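Local coordinates for malate dehydrogenase (Naegleria fowleri, PDB 6UM4), which probably catalyses the NAD(P)-dependent interconversion of malate and oxaloacetate, at residues 300-304 / 305-309; 191-194 / 195-198; 166-169 / 170-174. All coordinates share one frame; numbering follows the deposited sequence.

Contact 1 of 3, residues 300-304 / 305-309; sequences NVIND and EQWIT
V301 lays its CG2 methyl over one face of the W307 indole, and this pair forms the tight part of a local contact in which the 3-10 segment 301-303 runs into the first turn of a helix. V301 CG2 lies 3.8 Å from the centroid of the five-membered ring of W307 and 21° off its normal, which identifies a CH-pi contact. The indole is swung back over the preceding residues by its first torsion, which puts W307 CG opposite the backbone N (chi1 172°). At the far end of the ring, I302 CG2 meets W307 CZ3 at 4.1 Å, the two side chains lying side by side, while V301 O comes within 3.5 Å of W307 CE3.

The other side of the contact is polar and looser, with N303, D304, E305 and Q306 all exposed. D304 is the N-cap: its OD1 accepts from Q306 N at 3.0 Å, but the bond is bent (140°) and the donor arrives from above the carboxylate plane. The backbone bond from I308 N to D304 O, also 3.0 Å, is much straighter. At the next residue, E305 O accepts two bonds, from T309 N and from T309 OG1, which reach it from opposite faces of its plane.

Helix 250-264 packs against the apolar side, where V301 touches K263 and V264, and W307 touches K263. I302 rests on the loop residues L288 and T291 and on I293 of strand 292-293, the W307 ring also meets F312 further along helix 305-317, and T309 reaches F395 and R399 of helix 394-414.

Contact 2 of 3, residues 191-194 / 195-198; sequences RADV and MKDN
V194 O is gripped by two donors of N198, and this side-chain-to-backbone pairing sets the contact apart from plain helix geometry. N198 ND2 bonds V194 O at 2.7 Å with an N-H...O angle of 170°, and the oxygen lies almost in the amide plane. The backbone N of N198 reaches the same V194 O at a longer 3.3 Å, from well above the carbonyl plane. The amide folds back along the helix because its first torsion sets CG beside the backbone N (chi1 -81°). The other end of that amide is fixed too: OD1 accepts from the backbone N of K183.

The remaining bonds are regular i to i+4 helical ones, from M195 N to R191 O, from K196 N to A192 O and from D197 N to D193 O, the last of these 2.8 Å.

Packing contacts come from aliphatic carbons. M195 bends at its second torsion (chi2 -110°) and sends its CE methyl to R191 NE at 3.7 Å, meeting the guanidinium obliquely; its CG sits 3.2 Å from R191 O. K196 CG approaches A192 O equally closely, at 3.2 Å.

Within the two segments the charged groups stay apart: D193 OD1 is 4.8 Å from K196 NZ, so any attraction is probably weak. D197 OD2 instead makes a salt bridge with K183, outside them.

R191 touches E410 and I413, and M195 touches E410 and V414, of helix 394-414. The segments open helix 191-212, the crossover of the beta-alpha-beta unit between strands 176-179 and 218-221 of the Rossmann fold; in malate dehydrogenase relatives the loop leading into this helix closes over the active site.

Contact 3 of 3, residues 166-169 / 170-174; sequences SEND and AFRGA
F171 overlaps the E167 peptide one turn back: F171 CD2 lies 3.1 Å from E167 O, approached obliquely, and F171 CE2 is 4.2 Å from E167 CB. The ring turns back along the helix because CG sits on the backbone N side (chi1 -66°). E167 O also accepts from F171 N, so the backbone N-H and ring atom CD2 of F171 both converge on this carbonyl oxygen.

D169 and R172 form a salt bridge with their side chains side by side and pointing the same way. R172 NH2 reaches D169 OD1 at 3.1 Å, close to the guanidinium plane and on the anti lone pair of the oxygen. This is the one hydrogen bond of the bridge, and the carboxylate and guanidinium planes are turned 53° from each other, unlike a coplanar two-bond pairing. N168 ND2 passes R172 NH2 at 3.7 Å, both groups being donors, while N168 OD1 is taken by K211.

S166 caps the helix start: its OG accepts from D169 N at 2.9 Å with a nearly straight angle of 177°, and its O accepts from A170 N at 2.8 Å. The helix then gives way to a type II beta turn from F171 to A174, closed by A174 N on F171 O, with G173 at positive phi.

The short helix 167-171 packs against both helix 191-212 and strands of the parallel sheet. F171 touches A208 and L209, and E167 OE2 bonds to Q205; towards the sheet, A170 meets T164 and L134, D169 lies on Y162 of strand 158-164, and F171 reaches T101 of strand 98-102.

How the contacts relate
The chain runs through contact 3, then contact 2, then contact 1. Contacts 2 and 3 both belong to the NAD-binding domain, their centres about 24 Å apart and nearest atoms about 9 Å; helix 191-212 relates them, opening with contact 2 and packing its later turns against contact 3. Contact 1 belongs to the C-terminal alpha/beta domain, its centre about 36 Å from that of contact 2 and about 47 Å from that of contact 3, which lies on the opposite side of the chain's centre. Helix 394-414 spans the gap, touching contact 1 near its start and contact 2 near its end. By analogy with relatives, contact 2 is probably the one nearest the mobile active-site loop.

Contact 1 of 3, residues 300-304 / 305-309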
loop_
_atom_site.group_PDB
_atom_site.type_symbol
_atom_site.label_atom_id
_atom_site.label_comp_id
_atom_site.label_asym_id
_atom_site.label_seq_id
_atom_site.Cartn_x
_atom_site.Cartn_y
_atom_site.Cartn_z
ATOM N N ASN A 300 17.589 31.588 -2.325
ATOM C CA ASN A 300 16.993 30.259 -2.370
ATOM C C ASN A 300 17.103 29.732 -3.788
ATOM O O ASN A 300 16.737 30.426 -4.743
ATOM C CB ASN A 300 15.539 30.299 -1.895
ATOM C CG ASN A 300 14.961 28.916 -1.680
ATOM O OD1 ASN A 300 14.761 28.156 -2.635
ATOM N ND2 ASN A 300 14.788 28.544 -0.415
ATOM N N VAL A 301 17.552 28.482 -3.910
ATOM C CA VAL A 301 17.868 27.904 -5.213
ATOM C C VAL A 301 16.665 27.811 -6.158
ATOM O O VAL A 301 16.855 27.767 -7.377
ATOM C CB VAL A 301 18.517 26.516 -5.012
ATOM C CG1 VAL A 301 17.484 25.512 -4.512
ATOM C CG2 VAL A 301 19.167 26.033 -6.306
ATOM N N ILE A 302 15.430 27.787 -5.647
ATOM C CA ILE A 302 14.299 27.668 -6.567
ATOM C C ILE A 302 14.039 28.954 -7.346
ATOM O O ILE A 302 13.198 28.957 -8.255
ATOM C CB ILE A 302 12.999 27.219 -5.865
ATOM C CG1 ILE A 302 12.453 28.298 -4.926
ATOM C CG2 ILE A 302 13.192 25.889 -5.112
ATOM C CD1 ILE A 302 11.014 28.050 -4.486
ATOM N N ASN A 303 14.739 30.039 -7.031
ATOM C CA ASN A 303 14.701 31.231 -7.877
ATOM C C ASN A 303 15.670 31.130 -9.043
ATOM O O ASN A 303 15.555 31.895 -10.008
ATOM C CB ASN A 303 15.075 32.477 -7.069
ATOM C CG ASN A 303 14.134 32.749 -5.907
ATOM O OD1 ASN A 303 12.930 32.569 -6.011
ATOM N ND2 ASN A 303 14.696 33.171 -4.783
ATOM N N ASP A 304 16.645 30.233 -8.949
ATOM C CA ASP A 304 17.754 30.150 -9.893
ATOM C C ASP A 304 17.288 29.435 -11.155
ATOM O O ASP A 304 17.145 28.203 -11.165
ATOM C CB ASP A 304 18.938 29.444 -9.239
ATOM C CG ASP A 304 20.163 29.400 -10.127
ATOM O OD1 ASP A 304 20.065 29.771 -11.317
ATOM O OD2 ASP A 304 21.243 29.028 -9.626
ATOM N N GLU A 305 17.088 30.206 -12.234
ATOM C CA GLU A 305 16.559 29.646 -13.472
ATOM C C GLU A 305 17.519 28.655 -14.120
ATOM O O GLU A 305 17.076 27.789 -14.880
ATOM C CB GLU A 305 16.232 30.778 -14.458
ATOM C CG GLU A 305 15.559 30.350 -15.760
ATOM C CD GLU A 305 15.571 31.470 -16.796
ATOM O OE1 GLU A 305 15.144 32.601 -16.460
ATOM O OE2 GLU A 305 16.039 31.227 -17.934
ATOM N N GLN A 306 18.820 28.761 -13.852
ATOM C CA GLN A 306 19.743 27.789 -14.430
ATOM C C GLN A 306 19.623 26.442 -13.733
ATOM O O GLN A 306 19.692 25.391 -14.385
ATOM C CB GLN A 306 21.168 28.326 -14.375
ATOM C CG GLN A 306 21.308 29.607 -15.184
ATOM C CD GLN A 306 22.752 30.035 -15.380
ATOM O OE1 GLN A 306 23.676 29.413 -14.843
ATOM N NE2 GLN A 306 22.954 31.108 -16.157
ATOM N N TRP A 307 19.450 26.446 -12.409
ATOM C CA TRP A 307 19.224 25.189 -11.708
ATOM C C TRP A 307 17.901 24.568 -12.148
ATOM O O TRP A 307 17.813 23.355 -12.371
ATOM C CB TRP A 307 19.228 25.419 -10.199
ATOM C CG TRP A 307 18.807 24.197 -9.411
ATOM C CD1 TRP A 307 19.578 23.115 -9.102
ATOM C CD2 TRP A 307 17.511 23.940 -8.849
ATOM N NE1 TRP A 307 18.846 22.203 -8.371
ATOM C CE2 TRP A 307 17.576 22.688 -8.199
ATOM C CE3 TRP A 307 16.312 24.656 -8.812
ATOM C CZ2 TRP A 307 16.484 22.129 -7.538
ATOM C CZ3 TRP A 307 15.227 24.100 -8.154
ATOM C CH2 TRP A 307 15.320 22.850 -7.527
ATOM N N ILE A 308 16.867 25.397 -12.298
ATOM C CA ILE A 308 15.579 24.910 -12.785
ATOM C C ILE A 308 15.764 24.218 -14.123
ATOM O O ILE A 308 15.316 23.086 -14.330
ATOM C CB ILE A 308 14.576 26.072 -12.898
ATOM C CG1 ILE A 308 14.263 26.639 -11.520
ATOM C CG2 ILE A 308 13.307 25.614 -13.604
ATOM C CD1 ILE A 308 13.263 27.748 -11.569
ATOM N N THR A 309 16.448 24.897 -15.046
ATOM C CA THR A 309 16.564 24.410 -16.413
ATOM C C THR A 309 17.505 23.216 -16.506
ATOM O O THR A 309 17.238 22.261 -17.246
ATOM C CB THR A 309 17.055 25.536 -17.318
ATOM O OG1 THR A 309 16.079 26.583 -17.326
ATOM C CG2 THR A 309 17.218 25.024 -18.743
#

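Contact 2 of 3, residues 191-194 / 195-198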
loop_
_atom_site.group_PDB
_atom_site.type_symbol
_atom_site.label_atom_id
_atom_site.label_comp_id
_atom_site.label_asym_id
_atom_site.label_seq_id
_atom_site.Cartn_x
_atom_site.Cartn_y
_atom_site.Cartn_z
ATOM N N ARG A 191 5.863 4.346 -32.164
ATOM C CA ARG A 191 5.241 5.298 -31.250
ATOM C C ARG A 191 3.800 5.580 -31.655
ATOM O O ARG A 191 2.915 5.682 -30.799
ATOM C CB ARG A 191 6.033 6.600 -31.198
ATOM C CG ARG A 191 5.256 7.723 -30.517
ATOM C CD ARG A 191 6.032 9.032 -30.436
ATOM N NE ARG A 191 5.162 10.148 -30.067
ATOM C CZ ARG A 191 4.752 11.084 -30.915
ATOM N NH1 ARG A 191 5.143 11.047 -32.184
ATOM N NH2 ARG A 191 3.959 12.059 -30.494
ATOM N N ALA A 192 3.542 5.689 -32.961
ATOM C CA ALA A 192 2.187 5.965 -33.431
ATOM C C ALA A 192 1.247 4.803 -33.121
ATOM O O ALA A 192 0.077 5.010 -32.778
ATOM C CB ALA A 192 2.205 6.251 -34.930
ATOM N N ASP A 193 1.747 3.573 -33.248
ATOM C CA ASP A 193 0.945 2.395 -32.942
ATOM C C ASP A 193 0.578 2.355 -31.467
ATOM O O ASP A 193 -0.520 1.914 -31.099
ATOM C CB ASP A 193 1.723 1.148 -33.347
ATOM C CG ASP A 193 1.663 0.903 -34.829
ATOM O OD1 ASP A 193 0.604 1.192 -35.433
ATOM O OD2 ASP A 193 2.699 0.504 -35.397
ATOM N N VAL A 194 1.501 2.787 -30.605
ATOM C CA VAL A 194 1.214 2.849 -29.177
ATOM C C VAL A 194 0.058 3.801 -28.921
ATOM O O VAL A 194 -0.814 3.536 -28.082
ATOM C CB VAL A 194 2.474 3.268 -28.392
ATOM C CG1 VAL A 194 2.122 3.605 -26.944
ATOM C CG2 VAL A 194 3.539 2.182 -28.459
ATOM N N MET A 195 0.047 4.940 -29.620
ATOM C CA MET A 195 -1.050 5.889 -29.466
ATOM C C MET A 195 -2.360 5.334 -30.014
ATOM O O MET A 195 -3.405 5.443 -29.361
ATOM C CB MET A 195 -0.699 7.208 -30.140
ATOM C CG MET A 195 0.654 7.688 -29.707
ATOM S SD MET A 195 0.499 9.124 -28.665
ATOM C CE MET A 195 2.175 9.248 -28.038
ATOM N N LYS A 196 -2.326 4.739 -31.214
ATOM C CA LYS A 196 -3.564 4.286 -31.846
ATOM C C LYS A 196 -4.138 3.056 -31.153
ATOM O O LYS A 196 -5.353 2.974 -30.935
ATOM C CB LYS A 196 -3.328 3.992 -33.330
ATOM C CG LYS A 196 -2.834 5.202 -34.113
ATOM C CD LYS A 196 -2.915 4.976 -35.612
ATOM C CE LYS A 196 -1.554 4.703 -36.220
ATOM N NZ LYS A 196 -1.640 4.763 -37.718
ATOM N N ASP A 197 -3.289 2.088 -30.806
ATOM C CA ASP A 197 -3.785 0.893 -30.129
ATOM C C ASP A 197 -4.396 1.239 -28.780
ATOM O O ASP A 197 -5.434 0.684 -28.400
ATOM C CB ASP A 197 -2.672 -0.140 -29.975
ATOM C CG ASP A 197 -2.223 -0.711 -31.307
ATOM O OD1 ASP A 197 -2.911 -0.460 -32.324
ATOM O OD2 ASP A 197 -1.198 -1.427 -31.335
ATOM N N ASN A 198 -3.770 2.148 -28.034
ATOM C CA ASN A 198 -4.356 2.532 -26.755
ATOM C C ASN A 198 -5.611 3.374 -26.954
ATOM O O ASN A 198 -6.586 3.229 -26.209
ATOM C CB ASN A 198 -3.323 3.266 -25.909
ATOM C CG ASN A 198 -2.388 2.319 -25.206
ATOM O OD1 ASN A 198 -2.741 1.717 -24.191
ATOM N ND2 ASN A 198 -1.195 2.144 -25.765
#

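Contact 3 of 3, residues 166-169 / 170-174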
loop_
_atom_site.group_PDB
_atom_site.type_symbol
_atom_site.label_atom_id
_atom_site.label_comp_id
_atom_site.label_asym_id
_atom_site.label_seq_id
_atom_site.Cartn_x
_atom_site.Cartn_y
_atom_site.Cartn_z
ATOM N N SER A 166 -14.792 -8.341 -18.817
ATOM C CA SER A 166 -15.719 -7.650 -19.706
ATOM C C SER A 166 -15.861 -6.199 -19.293
ATOM O O SER A 166 -16.346 -5.914 -18.190
ATOM C CB SER A 166 -17.102 -8.283 -19.683
ATOM O OG SER A 166 -18.047 -7.276 -20.026
ATOM N N GLU A 167 -15.511 -5.292 -20.205
ATOM C CA GLU A 167 -15.619 -3.873 -19.904
ATOM C C GLU A 167 -17.066 -3.494 -19.648
ATOM O O GLU A 167 -17.354 -2.683 -18.761
ATOM C CB GLU A 167 -15.017 -3.051 -21.042
ATOM C CG GLU A 167 -13.503 -3.239 -21.129
ATOM C CD GLU A 167 -12.893 -2.678 -22.395
ATOM O OE1 GLU A 167 -13.664 -2.298 -23.307
ATOM O OE2 GLU A 167 -11.637 -2.616 -22.471
ATOM N N ASN A 168 -17.997 -4.102 -20.384
ATOM C CA ASN A 168 -19.405 -3.839 -20.109
ATOM C C ASN A 168 -19.769 -4.215 -18.671
ATOM O O ASN A 168 -20.350 -3.404 -17.941
ATOM C CB ASN A 168 -20.289 -4.591 -21.105
ATOM C CG ASN A 168 -21.751 -4.197 -20.987
ATOM O OD1 ASN A 168 -22.180 -3.161 -21.505
ATOM N ND2 ASN A 168 -22.525 -5.022 -20.308
ATOM N N ASP A 169 -19.390 -5.417 -18.223
ATOM C CA ASP A 169 -19.708 -5.787 -16.839
ATOM C C ASP A 169 -18.960 -4.910 -15.837
ATOM O O ASP A 169 -19.530 -4.505 -14.814
ATOM C CB ASP A 169 -19.416 -7.276 -16.559
ATOM C CG ASP A 169 -20.395 -8.244 -17.268
ATOM O OD1 ASP A 169 -21.546 -7.856 -17.579
ATOM O OD2 ASP A 169 -20.029 -9.427 -17.474
ATOM N N ALA A 170 -17.695 -4.591 -16.128
ATOM C CA ALA A 170 -16.845 -3.892 -15.164
ATOM C C ALA A 170 -17.435 -2.549 -14.741
ATOM O O ALA A 170 -17.486 -2.232 -13.547
ATOM C CB ALA A 170 -15.441 -3.705 -15.750
ATOM N N PHE A 171 -17.911 -1.755 -15.701
ATOM C CA PHE A 171 -18.322 -0.385 -15.413
ATOM C C PHE A 171 -19.767 -0.245 -14.969
ATOM O O PHE A 171 -20.169 0.870 -14.617
ATOM C CB PHE A 171 -18.115 0.504 -16.636
ATOM C CG PHE A 171 -16.682 0.684 -17.010
ATOM C CD1 PHE A 171 -15.824 1.377 -16.179
ATOM C CD2 PHE A 171 -16.184 0.140 -18.182
ATOM C CE1 PHE A 171 -14.494 1.551 -16.524
ATOM C CE2 PHE A 171 -14.856 0.303 -18.537
ATOM C CZ PHE A 171 -14.007 1.006 -17.699
ATOM N N ARG A 172 -20.550 -1.327 -14.980
ATOM C CA ARG A 172 -21.921 -1.283 -14.483
ATOM C C ARG A 172 -21.954 -0.669 -13.090
ATOM O O ARG A 172 -21.286 -1.151 -12.163
ATOM C CB ARG A 172 -22.551 -2.693 -14.471
ATOM C CG ARG A 172 -23.957 -2.741 -13.814
ATOM C CD ARG A 172 -24.686 -4.088 -13.954
ATOM N NE ARG A 172 -24.658 -4.575 -15.327
ATOM C CZ ARG A 172 -23.880 -5.567 -15.740
ATOM N NH1 ARG A 172 -23.090 -6.198 -14.882
ATOM N NH2 ARG A 172 -23.881 -5.921 -17.013
ATOM N N GLY A 173 -22.724 0.409 -12.960
ATOM C CA GLY A 173 -22.914 1.089 -11.698
ATOM C C GLY A 173 -21.693 1.789 -11.142
ATOM O O GLY A 173 -21.672 2.115 -9.954
ATOM N N ALA A 174 -20.693 2.080 -11.971
ATOM C CA ALA A 174 -19.480 2.704 -11.461
ATOM C C ALA A 174 -19.755 4.136 -11.023
ATOM O O ALA A 174 -20.407 4.905 -11.740
ATOM C CB ALA A 174 -18.381 2.673 -12.519
#